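Local coordinates for hypothetical protein TTMA177 (Thermus thermophilus phage TMA, PDB 2ZDJ) that is of unknown function but adopts a small cystatin-like alpha and beta fold, with one helix set against an antiparallel sheet, at residues Gln21-Lys24 against Ala25-Tyr29. Numbering follows the deposited sequence.
Sequences QEVK and AILEY
The backbone N-H of Leu27 donates to Val23 O at 2.9 Å, an almost straight alpha-helical bond with an N-H...O angle of 176°. Bonds of the same i to i+4 kind link Ala25 N to Gln21 O at 3.1 Å, Glu28 N to Lys24 O, also at 3.1 Å, and Tyr29 N to Ala25 O at 2.9 Å; residues 21-29 all belong to helix 20-30. Leu27 CG also comes close to the Val23 carbonyl, 3.2 Å from Val23 O, approaching obliquely from outside the carbonyl plane. The two side chains run side by side in the same direction, and Val23 CG1 meets Leu27 CD1 at 3.9 Å. With CG1 anti to its own backbone N (chi1 169°), Val23 presents that methyl to the next turn. Lys24 and Glu28 make the corresponding pair on the solvent side. Both chains are extended beyond CG and lie alongside one another, Lys24 CE coming 3.9 Å from Glu28 OE1. Lys24 NZ stays 5.0 Å from Glu28 OE1, probably attracted weakly but without a salt bridge. Helix 20-30 packs one face on the antiparallel sheet: Val23 and Ile26 touch Leu39 of strand 38-44, and Ile26 also reaches Val51 of strand 47-54, while Leu27 touches the loop residues Pro36 and Leu68.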
loop_
_atom_site.group_PDB
_atom_site.type_symbol
_atom_site.label_atom_id
_atom_site.label_comp_id
_atom_site.label_asym_id
_atom_site.label_seq_id
_atom_site.Cartn_x
_atom_site.Cartn_y
_atom_site.Cartn_z
ATOM N N GLN A 21 -7.946 -10.421 2.874
ATOM C CA GLN A 21 -7.229 -11.561 2.336
ATOM C C GLN A 21 -6.207 -11.210 1.270
ATOM O O GLN A 21 -5.181 -11.882 1.148
ATOM C CB GLN A 21 -8.219 -12.587 1.791
ATOM C CG GLN A 21 -9.159 -13.123 2.860
ATOM C CD GLN A 21 -8.416 -13.788 4.004
ATOM O OE1 GLN A 21 -7.871 -14.880 3.849
ATOM N NE2 GLN A 21 -8.385 -13.124 5.160
ATOM N N GLU A 22 -6.475 -10.172 0.492
ATOM C CA GLU A 22 -5.531 -9.790 -0.543
ATOM C C GLU A 22 -4.369 -9.019 0.067
ATOM O O GLU A 22 -3.250 -9.068 -0.430
ATOM C CB GLU A 22 -6.208 -8.943 -1.619
ATOM C CG GLU A 22 -5.292 -8.678 -2.803
ATOM C CD GLU A 22 -5.993 -7.996 -3.952
ATOM O OE1 GLU A 22 -5.328 -7.762 -4.977
ATOM O OE2 GLU A 22 -7.201 -7.697 -3.833
ATOM N N VAL A 23 -4.637 -8.310 1.155
ATOM C CA VAL A 23 -3.599 -7.542 1.819
ATOM C C VAL A 23 -2.631 -8.558 2.392
ATOM O O VAL A 23 -1.414 -8.464 2.201
ATOM C CB VAL A 23 -4.209 -6.656 2.932
ATOM C CG1 VAL A 23 -3.110 -6.052 3.807
ATOM C CG2 VAL A 23 -5.050 -5.544 2.287
ATOM N N LYS A 24 -3.190 -9.562 3.053
ATOM C CA LYS A 24 -2.392 -10.623 3.654
ATOM C C LYS A 24 -1.534 -11.334 2.604
ATOM O O LYS A 24 -0.354 -11.594 2.829
ATOM C CB LYS A 24 -3.312 -11.628 4.352
ATOM C CG LYS A 24 -2.568 -12.706 5.131
ATOM C CD LYS A 24 -3.520 -13.560 5.971
ATOM C CE LYS A 24 -2.749 -14.548 6.837
ATOM N NZ LYS A 24 -3.656 -15.400 7.646
ATOM N N ALA A 25 -2.131 -11.658 1.460
ATOM C CA ALA A 25 -1.399 -12.338 0.391
ATOM C C ALA A 25 -0.236 -11.472 -0.066
ATOM O O ALA A 25 0.888 -11.942 -0.157
ATOM C CB ALA A 25 -2.328 -12.633 -0.800
ATOM N N ILE A 26 -0.514 -10.203 -0.346
ATOM C CA ILE A 26 0.524 -9.280 -0.804
ATOM C C ILE A 26 1.672 -9.199 0.203
ATOM O O ILE A 26 2.828 -9.353 -0.166
ATOM C CB ILE A 26 -0.023 -7.840 -1.009
ATOM C CG1 ILE A 26 -1.263 -7.847 -1.909
ATOM C CG2 ILE A 26 1.062 -6.952 -1.596
ATOM C CD1 ILE A 26 -1.028 -8.378 -3.261
ATOM N N LEU A 27 1.338 -8.945 1.470
ATOM C CA LEU A 27 2.343 -8.839 2.515
ATOM C C LEU A 27 3.249 -10.080 2.540
ATOM O O LEU A 27 4.465 -9.957 2.670
ATOM C CB LEU A 27 1.675 -8.638 3.889
ATOM C CG LEU A 27 0.853 -7.364 4.153
ATOM C CD1 LEU A 27 0.122 -7.479 5.486
ATOM C CD2 LEU A 27 1.761 -6.149 4.163
ATOM N N GLU A 28 2.673 -11.274 2.394
ATOM C CA GLU A 28 3.495 -12.486 2.416
ATOM C C GLU A 28 4.362 -12.538 1.174
ATOM O O GLU A 28 5.519 -12.962 1.224
ATOM C CB GLU A 28 2.626 -13.751 2.481
ATOM C CG GLU A 28 1.882 -13.909 3.780
ATOM C CD GLU A 28 1.301 -15.300 3.951
ATOM O OE1 GLU A 28 0.495 -15.486 4.892
ATOM O OE2 GLU A 28 1.658 -16.199 3.152
ATOM N N TYR A 29 3.783 -12.112 0.058
ATOM C CA TYR A 29 4.487 -12.081 -1.212
ATOM C C TYR A 29 5.764 -11.252 -1.060
ATOM O O TYR A 29 6.859 -11.697 -1.403
ATOM C CB TYR A 29 3.593 -11.452 -2.279
ATOM C CG TYR A 29 4.225 -11.356 -3.650
ATOM C CD1 TYR A 29 4.692 -12.499 -4.307
ATOM C CD2 TYR A 29 4.343 -10.129 -4.295
ATOM C CE1 TYR A 29 5.261 -12.418 -5.574
ATOM C CE2 TYR A 29 4.911 -10.033 -5.560
ATOM C CZ TYR A 29 5.368 -11.180 -6.196
ATOM O OH TYR A 29 5.925 -11.082 -7.451
#